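Local coordinates for conjugal transfer protein TRWB (Escherichia coli, PDB 1E9R) that probably couples DNA processing to transport across the membrane in bacterial conjugation, as a hexameric ring ATPase related in shape to ring helicases and F1-ATPase, at residues A37-T41 against L78-D82; V42-P48 against Y406-A410; Y149-L153 against A206-R211; W175-F181 against R211-S215. One frame throughout, in Å; residues are numbered along the deposited sequence.

Contact 1: residues A37-T41 against L78-D82; sequences AKQVT and LLRGD
L79 and R80 meet the loop residues K38, Q39 and V40 where helix 66-79 runs out. The end of this helix is a Schellman motif. The helix itself follows the probable P-loop (Walker A) of the nucleotide-binding domain. The ammonium end of K38 hangs loosely beside L79, with K38 NZ 4.1 Å from L79 O. R80 does most of the work. Its CG lies anti to the backbone N (chi1 -168°), which sends the chain toward the loop, and a bend at chi3 then turns the guanidinium. R80 CD packs on K38 CB at 3.8 Å. R80 NH1 donates to K38 O at 3.1 Å; the bond is fairly straight, and the oxygen lies near the guanidinium plane. V40 CG1 covers one face of the group, 3.8 Å from R80 CZ. E52 forms a salt bridge with the same NH1, so this corner has two acceptors. G81 takes positive phi and returns its N to L78 O at 2.9 Å, one of the two backbone bonds that make the motif. D82 then faces back to R80 and fixes the rotation of the guanidinium. The grip is side-on: R80 NE reaches D82 OD1 at 3.0 Å, and R80 NH2 reaches D82 OD2 at 2.7 Å, both on the syn side but tilted about 30° from the carboxylate plane.

Contact 2: residues V42-P48 against Y406-A410; sequences VAGVPMP and YVGFA
The ring of F409 has P48 on one face and V407 on the other. P48 CD sits over the ring centre, 3.5 Å from the centroid and 6° off the normal, a CH-pi contact. V407 CG1, from the ring's own segment, covers the opposite face, offset toward the rim. V45 CG1 meets the edge in plane at F409 CE2, 3.7 Å away. V42 CG2 comes to the edge at F409 CE1, also at 3.7 Å. M47 adds its backbone CA near F409 CZ. Its CG, anti to the backbone N (chi1 172°), lies 3.9 Å from F409 CE1. The same V407 CG1 touches V42 CG1 at 4.2 Å, and A43 CB lies near V407 CG2.

The first segment carries a small beta hairpin with a type I' turn from V42 to V45. V42 N to V45 O and V45 N to V42 O are paired by backbone bonds, and G44 takes positive phi in the turn. The hairpin packs on the end of strand 404-408 in the large mixed sheet. Helix 26-33 lies against V45, and S339 of the neighbouring strand touches F409.

Cutting F409 back to an alanine is likely to open a gap between P48, V42, V45 and M47 and leave the proline ring without its aromatic partner. Between these two segments the contact is almost wholly apolar, P46 O being a polar atom near the ring, so here the hairpin relies on close fit and burial.

Contact 3: residues Y149-L153 against A206-R211; sequences YGRLL and ALTSAR
G150 and A210 mark a near-perpendicular helix crossing, with the axes of the two short segments 8.0 Å apart at 82° and the two CA atoms only 3.8 Å apart. G150 lacks a side chain and A210 has only a methyl; small residues at this point are consistent with so close an approach. A210 CB presses on the turn of the first helix, 3.4 Å from Y149 O. It also touches Y149 CB and L153 CD2.

Y149 and L153 lie on two sides of that methyl. The ring of Y149 is laid flat over A206: A206 CB stands over the ring centre, 3.8 Å from the centroid and 4° off the normal, a CH-pi contact. This follows from CG being anti to the carbonyl carbon (chi1 -64°), which swings the ring along the second helix. S209 CB adds a looser contact at Y149 CD2. The hydroxyl of Y149 is tied to E145, one turn earlier in its own helix.

L153 has its CG anti to the backbone N, and its CD2 reaches the second helix. There it meets L207 CD2 at 4.0 Å, with the two leucines crossing at a slant.

The interface also reaches between subunits: F212 of a neighbouring subunit meets the Y149 ring and packs on A206. The crossing joins helices 141-163 and 201-217, and its small residues at the crossing point are typical of close helix packing. The two helices belong to the all-alpha part of this coupling protein.

Contact 4: residues W175-F181 against R211-S215; sequences WTTIATF and RFVLS
R211 grips A179 O end-on with both terminal nitrogens. R211 NH2 reaches A179 O nearly along the C=O axis. The modelled 2.5 Å is short, and its exact length is doubtful. R211 NH1 donates to the same oxygen at 2.9 Å with a more bent N-H angle of 130°. The oxygen lies in the guanidinium plane. The chain bends sharply at chi2 and chi3 (-98° and -93°), and this carries the guanidinium to the carbonyl of A179. W175 O is also close to R211 NH1, at 3.0 Å, but the angle is too poor for a bond. T177 C lies over one face of the guanidinium, 3.7 Å above it and toward the rim. A179 O has a further weak hydrogen bond from S195 of a neighbouring subunit.

A leucine at R211 would probably leave A179 O without its two main donors and free the link between helices 169-178 and 181-188 to shift. That link is a short connection between two helices. A wider pi-type turn at 175-178 lies in the first helix. T180 then serves as the N-cap of the second, its OG1 accepting from D183 N.

Outward from the arginine the contact turns apolar. T176 CB packs on L214 CD2 at 3.7 Å, with the two side chains at about a right angle. OG1 of T176 is turned back to L172 O in its own helix. T177 does likewise with F173 O, and its CG2 lies 3.8 Å from S215 N and 4.1 Å from L214 CB.

Overall arrangement
Contacts 1 and 2 sit on the nucleotide-binding side and touch through V40 and M47. Contacts 3 and 4 lie about 46 to 49 Å away, centre to centre, on the far side, in the all-alpha part. There they share R211 and helix 201-217, with centres about 8 Å apart. Contact 1 is a surface contact: an arginine, braced by an aspartate of its own segment, reaches a loop carbonyl. The other three are mainly buried. Contact 2 is apolar around one aromatic ring, contact 3 is helix packing on small residues, and contact 4 joins a buried arginine gripping a backbone carbonyl to threonine-leucine packing. Contacts 2, 3 and 4 all reach neighbouring subunits; contact 1 does not.

Contact 1: residues A37-T41 against L78-D82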
loop_
_atom_site.group_PDB
_atom_site.type_symbol
_atom_site.label_atom_id
_atom_site.label_comp_id
_atom_site.label_asym_id
_atom_site.label_seq_id
_atom_site.Cartn_x
_atom_site.Cartn_y
_atom_site.Cartn_z
ATOM N N ALA B 37 14.784 48.125 -10.258
ATOM C CA ALA B 37 13.522 48.390 -9.573
ATOM C C ALA B 37 13.604 48.154 -8.068
ATOM O O ALA B 37 14.583 47.585 -7.565
ATOM C CB ALA B 37 12.421 47.528 -10.170
ATOM N N LYS B 38 12.574 48.608 -7.357
ATOM C CA LYS B 38 12.503 48.445 -5.911
ATOM C C LYS B 38 12.175 46.969 -5.661
ATOM O O LYS B 38 11.263 46.424 -6.286
ATOM C CB LYS B 38 11.408 49.348 -5.349
ATOM C CG LYS B 38 11.821 50.095 -4.108
ATOM C CD LYS B 38 12.435 49.158 -3.085
ATOM C CE LYS B 38 12.854 49.919 -1.837
ATOM N NZ LYS B 38 11.690 50.617 -1.212
ATOM N N GLN B 39 12.920 46.329 -4.761
ATOM C CA GLN B 39 12.733 44.901 -4.472
ATOM C C GLN B 39 12.498 44.563 -2.998
ATOM O O GLN B 39 12.842 45.334 -2.100
ATOM C CB GLN B 39 13.967 44.104 -4.937
ATOM C CG GLN B 39 14.286 44.146 -6.429
ATOM C CD GLN B 39 15.657 43.551 -6.743
ATOM O OE1 GLN B 39 16.683 44.123 -6.385
ATOM N NE2 GLN B 39 15.677 42.399 -7.409
ATOM N N VAL B 40 11.922 43.387 -2.761
ATOM C CA VAL B 40 11.680 42.897 -1.405
ATOM C C VAL B 40 12.861 41.967 -1.114
ATOM O O VAL B 40 13.518 41.497 -2.046
ATOM C CB VAL B 40 10.349 42.114 -1.320
ATOM C CG1 VAL B 40 9.185 43.048 -1.663
ATOM C CG2 VAL B 40 10.377 40.925 -2.275
ATOM N N THR B 41 13.154 41.695 0.152
ATOM C CA THR B 41 14.288 40.828 0.430
ATOM C C THR B 41 13.957 39.538 1.141
ATOM O O THR B 41 12.996 39.458 1.913
ATOM C CB THR B 41 15.369 41.537 1.273
ATOM O OG1 THR B 41 14.839 41.860 2.567
ATOM C CG2 THR B 41 15.845 42.798 0.576
ATOM N N LEU B 78 5.992 46.156 2.236
ATOM C CA LEU B 78 5.178 47.283 2.678
ATOM C C LEU B 78 5.929 48.572 2.394
ATOM O O LEU B 78 5.328 49.588 2.064
ATOM C CB LEU B 78 4.891 47.181 4.169
ATOM C CG LEU B 78 3.935 46.064 4.565
ATOM C CD1 LEU B 78 4.034 45.821 6.061
ATOM C CD2 LEU B 78 2.521 46.439 4.141
ATOM N N LEU B 79 7.247 48.529 2.534
ATOM C CA LEU B 79 8.053 49.704 2.253
ATOM C C LEU B 79 7.891 50.082 0.787
ATOM O O LEU B 79 7.982 51.246 0.427
ATOM C CB LEU B 79 9.526 49.429 2.535
ATOM C CG LEU B 79 9.894 49.203 3.994
ATOM C CD1 LEU B 79 11.380 49.008 4.076
ATOM C CD2 LEU B 79 9.466 50.384 4.851
ATOM N N ARG B 80 7.656 49.083 -0.056
ATOM C CA ARG B 80 7.484 49.306 -1.484
ATOM C C ARG B 80 6.032 49.687 -1.801
ATOM O O ARG B 80 5.696 50.024 -2.936
ATOM C CB ARG B 80 7.900 48.046 -2.251
ATOM C CG ARG B 80 8.030 48.242 -3.747
ATOM C CD ARG B 80 8.590 47.002 -4.427
ATOM N NE ARG B 80 7.657 45.882 -4.386
ATOM C CZ ARG B 80 7.910 44.682 -4.895
ATOM N NH1 ARG B 80 9.070 44.449 -5.483
ATOM N NH2 ARG B 80 7.005 43.719 -4.817
ATOM N N GLY B 81 5.178 49.625 -0.784
ATOM C CA GLY B 81 3.778 49.985 -0.947
ATOM C C GLY B 81 2.875 48.906 -1.509
ATOM O O GLY B 81 1.808 49.202 -2.040
ATOM N N ASP B 82 3.288 47.650 -1.393
ATOM C CA ASP B 82 2.502 46.534 -1.911
ATOM C C ASP B 82 1.329 46.189 -0.996
ATOM O O ASP B 82 1.407 46.371 0.220
ATOM C CB ASP B 82 3.399 45.298 -2.053
ATOM C CG ASP B 82 4.375 45.409 -3.207
ATOM O OD1 ASP B 82 4.929 46.503 -3.434
ATOM O OD2 ASP B 82 4.597 44.391 -3.888
#

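Contact 2: residues V42-P48 against Y406-A410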
loop_
_atom_site.group_PDB
_atom_site.type_symbol
_atom_site.label_atom_id
_atom_site.label_comp_id
_atom_site.label_asym_id
_atom_site.label_seq_id
_atom_site.Cartn_x
_atom_site.Cartn_y
_atom_site.Cartn_z
ATOM N N VAL B 42 14.792 38.537 0.875
ATOM C CA VAL B 42 14.678 37.219 1.470
ATOM C C VAL B 42 15.979 37.014 2.222
ATOM O O VAL B 42 17.031 36.850 1.611
ATOM C CB VAL B 42 14.548 36.121 0.387
ATOM C CG1 VAL B 42 14.436 34.750 1.052
ATOM C CG2 VAL B 42 13.339 36.401 -0.505
ATOM N N ALA B 43 15.912 37.049 3.546
ATOM C CA ALA B 43 17.111 36.870 4.368
ATOM C C ALA B 43 18.212 37.858 3.970
ATOM O O ALA B 43 19.398 37.529 4.003
ATOM C CB ALA B 43 17.627 35.440 4.239
ATOM N N GLY B 44 17.816 39.067 3.588
ATOM C CA GLY B 44 18.785 40.071 3.203
ATOM C C GLY B 44 19.139 40.032 1.730
ATOM O O GLY B 44 19.866 40.899 1.237
ATOM N N VAL B 45 18.631 39.031 1.018
ATOM C CA VAL B 45 18.922 38.920 -0.406
ATOM C C VAL B 45 17.755 39.449 -1.217
ATOM O O VAL B 45 16.620 39.022 -1.022
ATOM C CB VAL B 45 19.182 37.464 -0.834
ATOM C CG1 VAL B 45 19.650 37.439 -2.277
ATOM C CG2 VAL B 45 20.208 36.812 0.080
ATOM N N PRO B 46 18.018 40.398 -2.132
ATOM C CA PRO B 46 16.937 40.950 -2.953
ATOM C C PRO B 46 16.336 39.877 -3.850
ATOM O O PRO B 46 17.043 39.117 -4.516
ATOM C CB PRO B 46 17.623 42.072 -3.734
ATOM C CG PRO B 46 19.019 41.606 -3.843
ATOM C CD PRO B 46 19.302 41.036 -2.468
ATOM N N MET B 47 15.013 39.821 -3.853
ATOM C CA MET B 47 14.301 38.838 -4.628
ATOM C C MET B 47 14.086 39.277 -6.071
ATOM O O MET B 47 13.592 40.370 -6.332
ATOM C CB MET B 47 12.966 38.548 -3.940
ATOM C CG MET B 47 12.012 37.683 -4.733
ATOM S SD MET B 47 10.728 37.007 -3.671
ATOM C CE MET B 47 10.400 35.460 -4.530
ATOM N N PRO B 48 14.489 38.432 -7.031
ATOM C CA PRO B 48 14.308 38.772 -8.439
ATOM C C PRO B 48 12.844 39.100 -8.638
ATOM O O PRO B 48 11.970 38.325 -8.256
ATOM C CB PRO B 48 14.703 37.492 -9.152
ATOM C CG PRO B 48 15.778 36.961 -8.273
ATOM C CD PRO B 48 15.233 37.172 -6.886
ATOM N N TYR B 406 19.193 28.700 3.427
ATOM C CA TYR B 406 19.724 28.456 2.105
ATOM C C TYR B 406 18.677 29.037 1.169
ATOM O O TYR B 406 17.547 28.571 1.139
ATOM C CB TYR B 406 19.890 26.966 1.849
ATOM C CG TYR B 406 21.145 26.395 2.452
ATOM C CD1 TYR B 406 22.385 26.628 1.861
ATOM C CD2 TYR B 406 21.105 25.626 3.614
ATOM C CE1 TYR B 406 23.557 26.111 2.406
ATOM C CE2 TYR B 406 22.278 25.101 4.170
ATOM C CZ TYR B 406 23.496 25.351 3.556
ATOM O OH TYR B 406 24.658 24.850 4.087
ATOM N N VAL B 407 19.051 30.071 0.426
ATOM C CA VAL B 407 18.134 30.721 -0.497
ATOM C C VAL B 407 18.340 30.243 -1.929
ATOM O O VAL B 407 19.434 30.390 -2.486
ATOM C CB VAL B 407 18.304 32.259 -0.448
ATOM C CG1 VAL B 407 17.289 32.936 -1.364
ATOM C CG2 VAL B 407 18.142 32.742 0.988
ATOM N N GLY B 408 17.284 29.675 -2.515
ATOM C CA GLY B 408 17.344 29.184 -3.882
ATOM C C GLY B 408 16.208 29.730 -4.726
ATOM O O GLY B 408 15.137 29.141 -4.794
ATOM N N PHE B 409 16.445 30.863 -5.372
ATOM C CA PHE B 409 15.435 31.488 -6.215
ATOM C C PHE B 409 15.185 30.665 -7.463
ATOM O O PHE B 409 16.032 29.874 -7.868
ATOM C CB PHE B 409 15.872 32.900 -6.596
ATOM C CG PHE B 409 15.877 33.862 -5.441
ATOM C CD1 PHE B 409 14.697 34.153 -4.754
ATOM C CD2 PHE B 409 17.051 34.482 -5.034
ATOM C CE1 PHE B 409 14.691 35.057 -3.673
ATOM C CE2 PHE B 409 17.057 35.387 -3.955
ATOM C CZ PHE B 409 15.876 35.673 -3.277
ATOM N N ALA B 410 14.017 30.865 -8.066
ATOM C CA ALA B 410 13.620 30.141 -9.269
ATOM C C ALA B 410 14.581 30.397 -10.415
ATOM O O ALA B 410 15.317 31.388 -10.409
ATOM C CB ALA B 410 12.211 30.549 -9.672
#

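Contact 3: residues Y149-L153 against A206-R211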
loop_
_atom_site.group_PDB
_atom_site.type_symbol
_atom_site.label_atom_id
_atom_site.label_comp_id
_atom_site.label_asym_id
_atom_site.label_seq_id
_atom_site.Cartn_x
_atom_site.Cartn_y
_atom_site.Cartn_z
ATOM N N TYR B 149 -21.688 16.214 -0.264
ATOM C CA TYR B 149 -23.098 16.254 0.110
ATOM C C TYR B 149 -23.321 17.513 0.938
ATOM O O TYR B 149 -24.372 18.151 0.842
ATOM C CB TYR B 149 -23.461 15.020 0.941
ATOM C CG TYR B 149 -23.331 13.705 0.204
ATOM C CD1 TYR B 149 -23.737 13.583 -1.120
ATOM C CD2 TYR B 149 -22.802 12.578 0.834
ATOM C CE1 TYR B 149 -23.622 12.372 -1.804
ATOM C CE2 TYR B 149 -22.683 11.363 0.161
ATOM C CZ TYR B 149 -23.094 11.268 -1.160
ATOM O OH TYR B 149 -22.971 10.074 -1.838
ATOM N N GLY B 150 -22.323 17.858 1.751
ATOM C CA GLY B 150 -22.402 19.054 2.576
ATOM C C GLY B 150 -22.485 20.348 1.771
ATOM O O GLY B 150 -23.234 21.260 2.125
ATOM N N ARG B 151 -21.719 20.432 0.682
ATOM C CA ARG B 151 -21.732 21.612 -0.167
ATOM C C ARG B 151 -23.071 21.701 -0.865
ATOM O O ARG B 151 -23.588 22.798 -1.075
ATOM C CB ARG B 151 -20.598 21.555 -1.194
ATOM C CG ARG B 151 -19.245 21.364 -0.543
ATOM C CD ARG B 151 -18.066 21.825 -1.380
ATOM N NE ARG B 151 -16.825 21.393 -0.743
ATOM C CZ ARG B 151 -16.246 20.224 -0.985
ATOM N NH1 ARG B 151 -16.793 19.396 -1.865
ATOM N NH2 ARG B 151 -15.154 19.858 -0.322
ATOM N N LEU B 152 -23.629 20.545 -1.228
ATOM C CA LEU B 152 -24.939 20.484 -1.880
ATOM C C LEU B 152 -25.984 21.043 -0.911
ATOM O O LEU B 152 -26.763 21.921 -1.267
ATOM C CB LEU B 152 -25.315 19.042 -2.237
ATOM C CG LEU B 152 -26.780 18.905 -2.681
ATOM C CD1 LEU B 152 -27.002 19.641 -3.998
ATOM C CD2 LEU B 152 -27.143 17.445 -2.824
ATOM N N LEU B 153 -25.992 20.523 0.314
ATOM C CA LEU B 153 -26.927 20.989 1.326
ATOM C C LEU B 153 -26.674 22.466 1.625
ATOM O O LEU B 153 -27.614 23.246 1.793
ATOM C CB LEU B 153 -26.779 20.165 2.606
ATOM C CG LEU B 153 -27.650 20.600 3.792
ATOM C CD1 LEU B 153 -29.096 20.627 3.386
ATOM C CD2 LEU B 153 -27.461 19.649 4.948
ATOM N N ALA B 206 -26.831 10.086 2.927
ATOM C CA ALA B 206 -26.153 11.217 2.315
ATOM C C ALA B 206 -26.523 12.503 3.056
ATOM O O ALA B 206 -25.648 13.294 3.397
ATOM C CB ALA B 206 -26.534 11.316 0.856
ATOM N N LEU B 207 -27.814 12.702 3.323
ATOM C CA LEU B 207 -28.274 13.898 4.039
ATOM C C LEU B 207 -27.618 13.948 5.413
ATOM O O LEU B 207 -27.096 14.985 5.818
ATOM C CB LEU B 207 -29.795 13.882 4.227
ATOM C CG LEU B 207 -30.564 15.214 4.226
ATOM C CD1 LEU B 207 -31.834 15.078 5.054
ATOM C CD2 LEU B 207 -29.707 16.319 4.785
ATOM N N THR B 208 -27.661 12.822 6.127
ATOM C CA THR B 208 -27.067 12.727 7.457
ATOM C C THR B 208 -25.608 13.132 7.403
ATOM O O THR B 208 -25.131 13.859 8.275
ATOM C CB THR B 208 -27.135 11.293 8.018
ATOM O OG1 THR B 208 -28.479 10.978 8.381
ATOM C CG2 THR B 208 -26.276 11.166 9.241
ATOM N N SER B 209 -24.901 12.652 6.381
ATOM C CA SER B 209 -23.486 12.977 6.219
ATOM C C SER B 209 -23.262 14.470 6.026
ATOM O O SER B 209 -22.354 15.055 6.622
ATOM C CB SER B 209 -22.908 12.219 5.036
ATOM O OG SER B 209 -22.786 10.858 5.368
ATOM N N ALA B 210 -24.095 15.077 5.190
ATOM C CA ALA B 210 -24.011 16.501 4.922
ATOM C C ALA B 210 -24.161 17.260 6.240
ATOM O O ALA B 210 -23.350 18.120 6.557
ATOM C CB ALA B 210 -25.111 16.905 3.936
ATOM N N ARG B 211 -25.198 16.926 7.007
ATOM C CA ARG B 211 -25.472 17.570 8.293
ATOM C C ARG B 211 -24.242 17.593 9.191
ATOM O O ARG B 211 -23.912 18.613 9.794
ATOM C CB ARG B 211 -26.609 16.834 9.001
ATOM C CG ARG B 211 -27.895 16.810 8.201
ATOM C CD ARG B 211 -28.856 17.902 8.648
ATOM N NE ARG B 211 -29.799 17.424 9.654
ATOM C CZ ARG B 211 -30.779 18.156 10.177
ATOM N NH1 ARG B 211 -30.956 19.419 9.806
ATOM N NH2 ARG B 211 -31.616 17.598 11.043
#

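Contact 4: residues W175-F181 against R211-S215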
loop_
_atom_site.group_PDB
_atom_site.type_symbol
_atom_site.label_atom_id
_atom_site.label_comp_id
_atom_site.label_asym_id
_atom_site.label_seq_id
_atom_site.Cartn_x
_atom_site.Cartn_y
_atom_site.Cartn_z
ATOM N N TRP B 175 -31.351 25.304 9.893
ATOM C CA TRP B 175 -31.862 24.399 8.894
ATOM C C TRP B 175 -30.944 23.230 8.600
ATOM O O TRP B 175 -31.376 22.082 8.602
ATOM C CB TRP B 175 -32.130 25.177 7.608
ATOM C CG TRP B 175 -33.393 25.970 7.664
ATOM C CD1 TRP B 175 -33.533 27.334 7.567
ATOM C CD2 TRP B 175 -34.707 25.442 7.852
ATOM N NE1 TRP B 175 -34.860 27.679 7.686
ATOM C CE2 TRP B 175 -35.600 26.537 7.862
ATOM C CE3 TRP B 175 -35.215 24.144 8.014
ATOM C CZ2 TRP B 175 -36.973 26.370 8.029
ATOM C CZ3 TRP B 175 -36.571 23.981 8.176
ATOM C CH2 TRP B 175 -37.440 25.088 8.184
ATOM N N THR B 176 -29.673 23.525 8.359
ATOM C CA THR B 176 -28.719 22.488 8.013
ATOM C C THR B 176 -28.338 21.535 9.124
ATOM O O THR B 176 -27.921 20.427 8.831
ATOM C CB THR B 176 -27.400 23.074 7.406
ATOM O OG1 THR B 176 -26.768 23.955 8.342
ATOM C CG2 THR B 176 -27.690 23.824 6.123
ATOM N N THR B 177 -28.478 21.928 10.387
ATOM C CA THR B 177 -28.078 21.018 11.460
ATOM C C THR B 177 -29.020 20.906 12.652
ATOM O O THR B 177 -28.884 19.992 13.455
ATOM C CB THR B 177 -26.670 21.382 11.995
ATOM O OG1 THR B 177 -26.762 22.513 12.868
ATOM C CG2 THR B 177 -25.737 21.736 10.843
ATOM N N ILE B 178 -29.978 21.819 12.767
ATOM C CA ILE B 178 -30.899 21.797 13.902
ATOM C C ILE B 178 -32.312 21.350 13.551
ATOM O O ILE B 178 -32.888 20.525 14.249
ATOM C CB ILE B 178 -30.989 23.185 14.589
ATOM C CG1 ILE B 178 -29.598 23.659 15.014
ATOM C CG2 ILE B 178 -31.884 23.094 15.810
ATOM C CD1 ILE B 178 -28.933 22.757 16.019
ATOM N N ALA B 179 -32.875 21.901 12.486
ATOM C CA ALA B 179 -34.222 21.525 12.088
ATOM C C ALA B 179 -34.264 20.011 11.965
ATOM O O ALA B 179 -33.264 19.395 11.616
ATOM C CB ALA B 179 -34.577 22.168 10.759
ATOM N N THR B 180 -35.411 19.404 12.256
ATOM C CA THR B 180 -35.514 17.952 12.152
ATOM C C THR B 180 -35.337 17.540 10.698
ATOM O O THR B 180 -35.533 18.335 9.775
ATOM C CB THR B 180 -36.886 17.410 12.625
ATOM O OG1 THR B 180 -37.890 17.771 11.674
ATOM C CG2 THR B 180 -37.254 17.972 13.988
ATOM N N PHE B 181 -34.968 16.281 10.517
ATOM C CA PHE B 181 -34.755 15.709 9.199
ATOM C C PHE B 181 -35.901 16.055 8.275
ATOM O O PHE B 181 -35.695 16.495 7.146
ATOM C CB PHE B 181 -34.678 14.198 9.312
ATOM C CG PHE B 181 -33.657 13.568 8.417
ATOM C CD1 PHE B 181 -32.297 13.811 8.609
ATOM C CD2 PHE B 181 -34.044 12.666 7.435
ATOM C CE1 PHE B 181 -31.339 13.157 7.844
ATOM C CE2 PHE B 181 -33.088 12.006 6.663
ATOM C CZ PHE B 181 -31.732 12.253 6.873
ATOM N N ARG B 211 -25.198 16.926 7.007
ATOM C CA ARG B 211 -25.472 17.570 8.293
ATOM C C ARG B 211 -24.242 17.593 9.191
ATOM O O ARG B 211 -23.912 18.613 9.794
ATOM C CB ARG B 211 -26.609 16.834 9.001
ATOM C CG ARG B 211 -27.895 16.810 8.201
ATOM C CD ARG B 211 -28.856 17.902 8.648
ATOM N NE ARG B 211 -29.799 17.424 9.654
ATOM C CZ ARG B 211 -30.779 18.156 10.177
ATOM N NH1 ARG B 211 -30.956 19.419 9.806
ATOM N NH2 ARG B 211 -31.616 17.598 11.043
ATOM N N PHE B 212 -23.568 16.459 9.280
ATOM C CA PHE B 212 -22.373 16.346 10.097
ATOM C C PHE B 212 -21.246 17.248 9.600
ATOM O O PHE B 212 -20.610 17.937 10.390
ATOM C CB PHE B 212 -21.910 14.892 10.136
ATOM C CG PHE B 212 -22.623 14.068 11.150
ATOM C CD1 PHE B 212 -22.686 14.487 12.477
ATOM C CD2 PHE B 212 -23.219 12.867 10.792
ATOM C CE1 PHE B 212 -23.326 13.720 13.432
ATOM C CE2 PHE B 212 -23.869 12.086 11.749
ATOM C CZ PHE B 212 -23.922 12.511 13.066
ATOM N N VAL B 213 -20.988 17.248 8.300
ATOM C CA VAL B 213 -19.933 18.099 7.772
ATOM C C VAL B 213 -20.222 19.530 8.178
ATOM O O VAL B 213 -19.378 20.191 8.763
ATOM C CB VAL B 213 -19.859 18.047 6.231
ATOM C CG1 VAL B 213 -18.870 19.071 5.726
ATOM C CG2 VAL B 213 -19.448 16.662 5.779
ATOM N N LEU B 214 -21.424 19.995 7.865
ATOM C CA LEU B 214 -21.839 21.358 8.179
ATOM C C LEU B 214 -21.828 21.660 9.671
ATOM O O LEU B 214 -21.570 22.792 10.079
ATOM C CB LEU B 214 -23.229 21.622 7.602
ATOM C CG LEU B 214 -23.333 22.309 6.239
ATOM C CD1 LEU B 214 -22.060 22.130 5.429
ATOM C CD2 LEU B 214 -24.546 21.747 5.511
ATOM N N SER B 215 -22.109 20.656 10.487
ATOM C CA SER B 215 -22.088 20.854 11.927
ATOM C C SER B 215 -20.649 21.145 12.359
ATOM O O SER B 215 -20.419 21.837 13.347
ATOM C CB SER B 215 -22.615 19.602 12.646
ATOM O OG SER B 215 -21.603 18.995 13.438
#